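Local atomic coordinates of protein toll (Drosophila melanogaster, PDB entry 4LXR), a protein that binds the cleaved cytokine Spätzle through its leucine-rich-repeat ectodomain, setting dorsal-ventral polarity in the fly embryo and inducing antifungal defence. Residues A[349-354]-A[368-373]; A[646-651]-A[670-675]; A[183-188]-A[212-217]. All blocks are in the same frame, centred on the assembly; numbering follows the deposited sequence. Where two conformers were deposited one is given.

In the fold
Each contact joins two consecutive leucine-rich repeats: contact 3 repeats 2 and 3, contact 1 repeats 9 and 10, contact 2 repeats 16 and 17 near the C-terminal end. Contacts 1 and 2 are partly buried, and in both a buried asparagine in the turn after a strand reaches the preceding repeat. In contact 1 it meets a loop, with leucines packing beside it; contact 2 sets strand against strand, with backbone bonds and stacked histidines. Contact 3, away from the strands, is largely buried, with R187 and H212 at its exposed margin: a methionine meets a phenylalanine, the arginine an aspartate, and three waters bridge. The centres of contacts 2 and 3 are about 107 Å apart.

Contact 1. Residues A[349-354]-A[368-373]; sequences NRLTHL and LRLEDN
N373 and L351 lie side by side, pointing the same way, and OD1 of the asparagine holds the backbone of the leucine-rich repeat before its own. The arrangement is the buried asparagine of the repeat consensus, here in repeat 10, working on the loop that follows the strand of repeat 9. CG of N373 stands beside its own backbone N, anti to the carbonyl carbon (chi1 -85°), which places the amide beside 349-354, and chi2 (-71°) turns OD1 toward that segment. There OD1 accepts the backbone N of L351 at 2.9 Å along a nearly straight N-H (167°), and more weakly the N of N349 at 3.2 Å. ND2 serves both repeats, donating to L370 O of its own at 3.1 Å and to L346 O of the one before. An alanine here would probably leave the N-H of L351 without its acceptor, lose the weak bond from N349 N as well, and hold the loop less firmly.

N349 holds the equivalent place one repeat earlier, its own amide bonded to L346 O, L322 O and L327 N. Beside this polar row the leucines meet differently. L354 and L370 reach toward each other tip to tip, whereas L351 approaches L370 through CD1, 4.4 Å from CD2, and rests its CB and CG close against the asparagine oxygen. At the tip-to-tip meeting, CD1 of L354 lies 4.1 Å from CD1 of L370 and equally near its CD2.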
loop_
_atom_site.group_PDB
_atom_site.type_symbol
_atom_site.label_atom_id
_atom_site.label_comp_id
_atom_site.label_asym_id
_atom_site.label_seq_id
_atom_site.Cartn_x
_atom_site.Cartn_y
_atom_site.Cartn_z
ATOM N N ASN A 349 3.537 10.106 18.891
ATOM C CA ASN A 349 3.873 10.919 20.047
ATOM C C ASN A 349 5.366 10.811 20.303
ATOM O O ASN A 349 6.137 10.664 19.361
ATOM C CB ASN A 349 3.043 10.497 21.253
ATOM C CG ASN A 349 1.668 11.138 21.253
ATOM O OD1 ASN A 349 1.525 12.298 21.640
ATOM N ND2 ASN A 349 0.648 10.389 20.833
ATOM N N ARG A 350 5.781 10.891 21.561
ATOM C CA ARG A 350 7.189 10.730 21.906
ATOM C C ARG A 350 7.302 9.775 23.088
ATOM O O ARG A 350 8.140 9.976 23.958
ATOM C CB ARG A 350 7.814 12.062 22.328
ATOM C CG ARG A 350 7.646 13.223 21.366
ATOM C CD ARG A 350 8.504 13.089 20.118
ATOM N NE ARG A 350 8.513 14.338 19.351
ATOM C CZ ARG A 350 8.051 14.467 18.109
ATOM N NH1 ARG A 350 8.096 15.644 17.498
ATOM N NH2 ARG A 350 7.554 13.416 17.472
ATOM N N LEU A 351 6.437 8.766 23.140
ATOM C CA LEU A 351 6.386 7.884 24.299
ATOM C C LEU A 351 7.682 7.083 24.466
ATOM O O LEU A 351 8.105 6.375 23.544
ATOM C CB LEU A 351 5.178 6.946 24.186
ATOM C CG LEU A 351 3.811 7.648 24.072
ATOM C CD1 LEU A 351 2.701 6.698 23.645
ATOM C CD2 LEU A 351 3.439 8.349 25.378
ATOM N N THR A 352 8.317 7.214 25.630
ATOM C CA THR A 352 9.485 6.403 25.958
ATOM C C THR A 352 9.093 5.202 26.812
ATOM O O THR A 352 9.768 4.181 26.789
ATOM C CB THR A 352 10.558 7.197 26.701
ATOM O OG1 THR A 352 9.960 7.856 27.823
ATOM C CG2 THR A 352 11.234 8.215 25.766
ATOM N N HIS A 353 7.993 5.320 27.546
ATOM C CA HIS A 353 7.507 4.209 28.357
ATOM C C HIS A 353 6.039 4.368 28.761
ATOM O O HIS A 353 5.526 5.478 28.881
ATOM C CB HIS A 353 8.369 4.039 29.608
ATOM C CG HIS A 353 8.385 5.246 30.492
ATOM N ND1 HIS A 353 7.427 5.472 31.457
ATOM C CD2 HIS A 353 9.237 6.297 30.550
ATOM C CE1 HIS A 353 7.692 6.609 32.077
ATOM N NE2 HIS A 353 8.786 7.128 31.547
ATOM N N LEU A 354 5.378 3.231 28.950
ATOM C CA LEU A 354 4.003 3.167 29.415
ATOM C C LEU A 354 4.018 2.397 30.725
ATOM O O LEU A 354 4.719 1.394 30.837
ATOM C CB LEU A 354 3.138 2.424 28.404
ATOM C CG LEU A 354 3.134 2.972 26.981
ATOM C CD1 LEU A 354 2.410 2.023 26.062
ATOM C CD2 LEU A 354 2.487 4.355 26.951
ATOM N N LEU A 368 -5.131 -1.190 19.251
ATOM C CA LEU A 368 -4.184 -0.379 19.982
ATOM C C LEU A 368 -3.101 0.117 19.043
ATOM O O LEU A 368 -2.360 -0.676 18.470
ATOM C CB LEU A 368 -3.593 -1.161 21.165
ATOM C CG LEU A 368 -2.513 -0.426 21.954
ATOM C CD1 LEU A 368 -3.036 0.976 22.385
ATOM C CD2 LEU A 368 -2.093 -1.233 23.164
ATOM N N ARG A 369 -3.013 1.436 18.888
ATOM C CA ARG A 369 -2.064 2.039 17.959
ATOM C C ARG A 369 -0.978 2.789 18.710
ATOM O O ARG A 369 -1.234 3.829 19.328
ATOM C CB ARG A 369 -2.784 2.987 17.001
ATOM C CG ARG A 369 -4.010 2.387 16.316
ATOM C CD ARG A 369 -3.636 1.329 15.282
ATOM N NE ARG A 369 -2.811 1.878 14.203
ATOM C CZ ARG A 369 -2.991 1.623 12.908
ATOM N NH1 ARG A 369 -2.177 2.162 12.004
ATOM N NH2 ARG A 369 -3.975 0.822 12.515
ATOM N N LEU A 370 0.239 2.254 18.661
ATOM C CA LEU A 370 1.371 2.866 19.335
ATOM C C LEU A 370 2.479 3.231 18.359
ATOM O O LEU A 370 3.593 3.539 18.777
ATOM C CB LEU A 370 1.925 1.914 20.408
ATOM C CG LEU A 370 0.965 1.631 21.567
ATOM C CD1 LEU A 370 1.471 0.468 22.441
ATOM C CD2 LEU A 370 0.798 2.900 22.392
ATOM N N GLU A 371 2.189 3.167 17.060
ATOM C CA GLU A 371 3.239 3.350 16.058
ATOM C C GLU A 371 3.818 4.771 16.142
ATOM O O GLU A 371 3.166 5.685 16.651
ATOM C CB GLU A 371 2.730 2.998 14.636
ATOM C CG GLU A 371 1.612 3.914 14.082
ATOM C CD GLU A 371 0.204 3.422 14.409
ATOM O OE1 GLU A 371 0.033 2.706 15.428
ATOM O OE2 GLU A 371 -0.732 3.738 13.629
ATOM N N ASP A 372 5.051 4.940 15.671
ATOM C CA ASP A 372 5.727 6.244 15.641
ATOM C C ASP A 372 5.930 6.866 17.020
ATOM O O ASP A 372 5.537 8.011 17.303
ATOM C CB ASP A 372 5.062 7.200 14.635
ATOM C CG ASP A 372 5.204 6.701 13.194
ATOM O OD1 ASP A 372 6.318 6.775 12.629
ATOM O OD2 ASP A 372 4.214 6.202 12.641
ATOM N N ASN A 373 6.584 6.080 17.861
ATOM C CA ASN A 373 6.954 6.491 19.193
ATOM C C ASN A 373 8.383 6.034 19.479
ATOM O O ASN A 373 9.099 5.633 18.567
ATOM C CB ASN A 373 5.947 5.935 20.201
ATOM C CG ASN A 373 4.725 6.842 20.342
ATOM O OD1 ASN A 373 4.824 7.927 20.902
ATOM N ND2 ASN A 373 3.595 6.420 19.799
#

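Contact 2. Residues A[646-651]-A[670-675]; sequences LHLENN and LHLAGN
H671 lays its ring almost flat on that of H647, in an offset stack with centroids 3.9 Å apart and planes at 7°; CE1 of H647 sits over the centre of the H671 ring. The polar edge of H647 is fully employed. ND1 donates to OE1 of E649 at 2.7 Å, in the ring plane and onto the syn lone pair, while NE2 is bonded to OE2 of E645. Held between two carboxylates, this imidazole is likely to favour its protonated form. The second oxygen of E649 takes a bond from NE2 of H624, and the chain, bent at chi2, runs alongside H671.

Beneath the rings the parallel strands 643-647 and 669-671 pair in register, the parallel strand pairing along the concave face of a leucine-rich-repeat solenoid, between repeats 16 and 17. H671 N donates to L646 O at 3.1 Å, and H671 O accepts L648 N at 3.0 Å. Where the strands give way to turns the pairing continues, with N650 N bonded to A673 O at 2.8 Å.

The consensus asparagine N675 then serves both repeats. Its ND2 gives one hydrogen to L648 O at 3.0 Å and the other to its own L672 O at 2.9 Å, while OD1 accepts L653 N. L648 O also receives ND2 of N651, and the two amides reach that carbonyl from opposite faces of its plane. L672 O likewise accepts a second donor, ND2 of N697, the same arrangement one repeat on. N651 repeats the pattern one turn earlier, bonding C623 O and L628 N. On the sheet face away from the histidines, CD2 of L646 lies 3.6 Å from CD2 of L670, the two leucines side by side.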
loop_
_atom_site.group_PDB
_atom_site.type_symbol
_atom_site.label_atom_id
_atom_site.label_comp_id
_atom_site.label_asym_id
_atom_site.label_seq_id
_atom_site.Cartn_x
_atom_site.Cartn_y
_atom_site.Cartn_z
ATOM N N LEU A 646 41.785 -33.450 -16.059
ATOM C CA LEU A 646 43.113 -32.886 -15.921
ATOM C C LEU A 646 43.441 -32.109 -17.176
ATOM O O LEU A 646 43.737 -32.686 -18.213
ATOM C CB LEU A 646 44.136 -33.985 -15.662
ATOM C CG LEU A 646 45.607 -33.620 -15.546
ATOM C CD1 LEU A 646 45.862 -32.557 -14.443
ATOM C CD2 LEU A 646 46.364 -34.896 -15.258
ATOM N N HIS A 647 43.350 -30.791 -17.076
ATOM C CA HIS A 647 43.571 -29.901 -18.202
ATOM C C HIS A 647 45.009 -29.393 -18.245
ATOM O O HIS A 647 45.434 -28.588 -17.406
ATOM C CB HIS A 647 42.556 -28.748 -18.172
ATOM C CG HIS A 647 41.180 -29.154 -18.611
ATOM N ND1 HIS A 647 40.777 -29.120 -19.930
ATOM C CD2 HIS A 647 40.125 -29.627 -17.909
ATOM C CE1 HIS A 647 39.529 -29.539 -20.019
ATOM N NE2 HIS A 647 39.107 -29.847 -18.804
ATOM N N LEU A 648 45.754 -29.895 -19.227
ATOM C CA LEU A 648 47.168 -29.585 -19.369
ATOM C C LEU A 648 47.471 -29.096 -20.782
ATOM O O LEU A 648 48.606 -29.177 -21.249
ATOM C CB LEU A 648 48.015 -30.804 -19.006
ATOM C CG LEU A 648 47.949 -31.265 -17.542
ATOM C CD1 LEU A 648 48.663 -32.589 -17.322
ATOM C CD2 LEU A 648 48.532 -30.200 -16.623
ATOM N N GLU A 649 46.441 -28.581 -21.450
ATOM C CA GLU A 649 46.564 -28.051 -22.812
ATOM C C GLU A 649 47.689 -27.044 -23.022
ATOM O O GLU A 649 47.957 -26.184 -22.168
ATOM C CB GLU A 649 45.255 -27.407 -23.281
ATOM C CG GLU A 649 44.091 -28.358 -23.439
ATOM C CD GLU A 649 43.255 -28.471 -22.178
ATOM O OE1 GLU A 649 42.046 -28.774 -22.299
ATOM O OE2 GLU A 649 43.806 -28.244 -21.068
ATOM N N ASN A 650 48.323 -27.154 -24.187
ATOM C CA ASN A 650 49.366 -26.225 -24.623
ATOM C C ASN A 650 50.503 -26.000 -23.626
ATOM O O ASN A 650 50.986 -24.887 -23.460
ATOM C CB ASN A 650 48.753 -24.895 -25.097
ATOM C CG ASN A 650 47.783 -25.082 -26.279
ATOM O OD1 ASN A 650 46.706 -24.476 -26.321
ATOM N ND2 ASN A 650 48.167 -25.928 -27.238
ATOM N N ASN A 651 50.922 -27.067 -22.959
ATOM C CA ASN A 651 52.163 -27.044 -22.188
ATOM C C ASN A 651 53.297 -27.669 -23.023
ATOM O O ASN A 651 53.216 -27.666 -24.254
ATOM C CB ASN A 651 51.966 -27.753 -20.844
ATOM C CG ASN A 651 51.252 -26.874 -19.817
ATOM O OD1 ASN A 651 51.892 -26.196 -19.019
ATOM N ND2 ASN A 651 49.923 -26.884 -19.840
ATOM N N LEU A 670 41.781 -36.907 -19.606
ATOM C CA LEU A 670 43.085 -36.319 -19.870
ATOM C C LEU A 670 43.000 -35.421 -21.091
ATOM O O LEU A 670 42.728 -35.889 -22.194
ATOM C CB LEU A 670 44.138 -37.396 -20.113
ATOM C CG LEU A 670 44.747 -38.077 -18.893
ATOM C CD1 LEU A 670 45.626 -39.273 -19.296
ATOM C CD2 LEU A 670 45.538 -37.053 -18.075
ATOM N N HIS A 671 43.231 -34.130 -20.884
ATOM C CA HIS A 671 43.181 -33.145 -21.955
ATOM C C HIS A 671 44.592 -32.638 -22.173
ATOM O O HIS A 671 45.058 -31.726 -21.475
ATOM C CB HIS A 671 42.237 -32.000 -21.580
ATOM C CG HIS A 671 40.875 -32.465 -21.165
ATOM N ND1 HIS A 671 39.818 -32.560 -22.047
ATOM C CD2 HIS A 671 40.409 -32.900 -19.970
ATOM C CE1 HIS A 671 38.754 -33.013 -21.406
ATOM N NE2 HIS A 671 39.087 -33.226 -20.145
ATOM N N LEU A 672 45.275 -33.253 -23.138
ATOM C CA LEU A 672 46.699 -33.046 -23.313
ATOM C C LEU A 672 47.052 -32.434 -24.664
ATOM O O LEU A 672 48.198 -32.506 -25.085
ATOM C CB LEU A 672 47.426 -34.386 -23.149
ATOM C CG LEU A 672 47.047 -35.163 -21.885
ATOM C CD1 LEU A 672 47.624 -36.571 -21.915
ATOM C CD2 LEU A 672 47.520 -34.397 -20.633
ATOM N N ALA A 673 46.081 -31.839 -25.347
ATOM C CA ALA A 673 46.371 -31.260 -26.654
ATOM C C ALA A 673 47.476 -30.218 -26.565
ATOM O O ALA A 673 47.457 -29.355 -25.683
ATOM C CB ALA A 673 45.112 -30.653 -27.274
ATOM N N GLY A 674 48.451 -30.313 -27.462
ATOM C CA GLY A 674 49.470 -29.286 -27.585
ATOM C C GLY A 674 50.662 -29.472 -26.670
ATOM O O GLY A 674 51.193 -28.507 -26.139
ATOM N N ASN A 675 51.086 -30.716 -26.489
ATOM C CA ASN A 675 52.234 -31.021 -25.654
ATOM C C ASN A 675 53.370 -31.694 -26.440
ATOM O O ASN A 675 53.303 -31.777 -27.669
ATOM C CB ASN A 675 51.794 -31.852 -24.451
ATOM C CG ASN A 675 51.174 -30.996 -23.357
ATOM O OD1 ASN A 675 51.891 -30.342 -22.609
ATOM N ND2 ASN A 675 49.850 -30.988 -23.267
#

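Contact 3. Residues A[183-188]-A[212-217]; sequences RQMPRG and HDFEGA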
loop_
_atom_site.group_PDB
_atom_site.type_symbol
_atom_site.label_atom_id
_atom_site.label_comp_id
_atom_site.label_asym_id
_atom_site.label_seq_id
_atom_site.Cartn_x
_atom_site.Cartn_y
_atom_site.Cartn_z
ATOM N N ARG A 183 -18.936 37.652 13.892
ATOM C CA ARG A 183 -18.136 38.061 15.053
ATOM C C ARG A 183 -18.871 37.842 16.363
ATOM O O ARG A 183 -18.249 37.707 17.427
ATOM C CB ARG A 183 -17.800 39.543 14.982
ATOM C CG ARG A 183 -16.998 39.954 13.795
ATOM C CD ARG A 183 -17.698 41.068 13.033
ATOM N NE ARG A 183 -16.708 41.899 12.362
ATOM C CZ ARG A 183 -16.153 41.617 11.188
ATOM N NH1 ARG A 183 -16.511 40.520 10.522
ATOM N NH2 ARG A 183 -15.251 42.449 10.674
ATOM N N GLN A 184 -20.200 37.866 16.286
ATOM C CA GLN A 184 -21.040 37.733 17.464
ATOM C C GLN A 184 -22.198 36.782 17.182
ATOM O O GLN A 184 -22.716 36.740 16.070
ATOM C CB GLN A 184 -21.609 39.113 17.896
ATOM C CG GLN A 184 -20.561 40.218 18.068
ATOM C CD GLN A 184 -19.628 39.964 19.250
ATOM O OE1 GLN A 184 -19.940 39.161 20.138
ATOM N NE2 GLN A 184 -18.475 40.647 19.266
ATOM N N MET A 185 -22.611 36.035 18.204
ATOM C CA MET A 185 -23.884 35.335 18.156
ATOM C C MET A 185 -25.031 36.344 18.142
ATOM O O MET A 185 -25.087 37.239 18.980
ATOM C CB MET A 185 -24.039 34.418 19.372
ATOM C CG MET A 185 -25.155 33.394 19.219
ATOM S SD MET A 185 -24.655 32.111 18.054
ATOM C CE MET A 185 -23.246 31.456 18.935
ATOM N N PRO A 186 -25.955 36.203 17.184
ATOM C CA PRO A 186 -27.187 37.005 17.215
ATOM C C PRO A 186 -27.930 36.757 18.523
ATOM O O PRO A 186 -27.961 35.627 18.995
ATOM C CB PRO A 186 -27.990 36.460 16.022
ATOM C CG PRO A 186 -26.963 35.882 15.117
ATOM C CD PRO A 186 -25.911 35.294 16.030
ATOM N N ARG A 187 -28.505 37.797 19.114
ATOM C CA ARG A 187 -29.142 37.661 20.413
ATOM C C ARG A 187 -30.603 37.252 20.313
ATOM O O ARG A 187 -31.292 37.611 19.355
ATOM C CB ARG A 187 -29.039 38.969 21.200
ATOM C CG ARG A 187 -27.631 39.313 21.648
ATOM C CD ARG A 187 -27.039 38.255 22.569
ATOM N NE ARG A 187 -25.917 38.799 23.333
ATOM C CZ ARG A 187 -25.110 38.081 24.108
ATOM N NH1 ARG A 187 -25.291 36.777 24.219
ATOM N NH2 ARG A 187 -24.116 38.663 24.768
ATOM N N GLY A 188 -31.061 36.518 21.326
ATOM C CA GLY A 188 -32.452 36.117 21.462
ATOM C C GLY A 188 -33.053 35.360 20.280
ATOM O O GLY A 188 -34.212 35.577 19.934
ATOM N N HIS A 212 -24.234 33.696 27.913
ATOM C CA HIS A 212 -25.477 34.321 27.480
ATOM C C HIS A 212 -25.779 34.120 25.995
ATOM O O HIS A 212 -26.940 34.209 25.579
ATOM C CB HIS A 212 -25.466 35.822 27.814
ATOM C CG HIS A 212 -26.773 36.512 27.556
ATOM N ND1 HIS A 212 -27.910 36.260 28.295
ATOM C CD2 HIS A 212 -27.122 37.445 26.637
ATOM C CE1 HIS A 212 -28.900 37.011 27.844
ATOM N NE2 HIS A 212 -28.449 37.739 26.840
ATOM N N ASP A 213 -24.746 33.855 25.198
ATOM C CA ASP A 213 -24.919 33.664 23.763
ATOM C C ASP A 213 -25.837 32.470 23.464
ATOM O O ASP A 213 -26.533 32.441 22.439
ATOM C CB ASP A 213 -23.559 33.496 23.049
ATOM C CG ASP A 213 -22.817 34.822 22.847
ATOM O OD1 ASP A 213 -23.460 35.889 22.895
ATOM O OD2 ASP A 213 -21.585 34.796 22.616
ATOM N N PHE A 214 -25.858 31.492 24.363
ATOM C CA PHE A 214 -26.647 30.288 24.121
ATOM C C PHE A 214 -27.863 30.185 25.037
ATOM O O PHE A 214 -28.420 29.106 25.229
ATOM C CB PHE A 214 -25.773 29.035 24.243
ATOM C CG PHE A 214 -24.561 29.070 23.361
ATOM C CD1 PHE A 214 -24.679 28.872 22.000
ATOM C CD2 PHE A 214 -23.311 29.322 23.892
ATOM C CE1 PHE A 214 -23.563 28.917 21.185
ATOM C CE2 PHE A 214 -22.190 29.356 23.079
ATOM C CZ PHE A 214 -22.318 29.165 21.731
ATOM N N GLU A 215 -28.287 31.314 25.590
ATOM C CA GLU A 215 -29.497 31.332 26.415
ATOM C C GLU A 215 -30.724 30.836 25.642
ATOM O O GLU A 215 -31.055 31.338 24.565
ATOM C CB GLU A 215 -29.743 32.735 26.964
ATOM C CG GLU A 215 -31.115 32.946 27.515
ATOM C CD GLU A 215 -31.348 34.394 27.878
ATOM O OE1 GLU A 215 -32.039 35.096 27.107
ATOM O OE2 GLU A 215 -30.825 34.831 28.928
ATOM N N GLY A 216 -31.399 29.841 26.198
ATOM C CA GLY A 216 -32.558 29.276 25.534
ATOM C C GLY A 216 -32.248 28.117 24.593
ATOM O O GLY A 216 -33.153 27.537 24.010
ATOM N N ALA A 217 -30.976 27.759 24.451
ATOM C CA ALA A 217 -30.591 26.738 23.465
ATOM C C ALA A 217 -30.598 25.302 24.002
ATOM O O ALA A 217 -29.717 24.519 23.682
ATOM C CB ALA A 217 -29.232 27.076 22.862
HETATM O O HOH W 1 -20.842 36.180 20.561
HETATM O O HOH W 2 -23.625 37.981 21.098
HETATM O O HOH W 3 -28.432 34.130 21.277
#
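H212 comes up to the guanidinium of R187 with its CD2 over one face, the ring and guanidinium planes 63° apart. CG of H212 lies anti to the backbone N (chi1 -173°), which swings the imidazole out to meet the arginine.

D213 follows and does most of the joining. Its OD1 forms a salt bridge with NH1 of R187 from above the guanidinium plane, although the modelled 2.4 Å is improbably short and leaves the exact placing of the guanidinium doubtful. Water 2, on the side of the guanidinium away from H212, lies within bonding distance of this oxygen and of M185 O. OD2 is bonded to T210 N and lies near water 1, which accepts M185 N at 3.0 Å and, with OE1 of Q184 also in reach, has more acceptors than it can serve. Water 3 donates to both P186 O and D213 O, each 2.8 Å away. These segments belong to the returns between strands in leucine-rich repeats 2 and 3, with a 3-10 turn at 212-213; no direct hydrogen bond crosses, and waters, the salt bridge and the packing of M185 join them.

F214 leaves the backbone away from 183-188, but its ring end comes back to M185. The methionine sets CG anti to N (chi1 -165°) and bends twice more, bringing CE to 3.4 Å from CE1 of the phenylalanine, while L201 and L209 also touch it. A217 N bonds to F214 O, closing a type II turn.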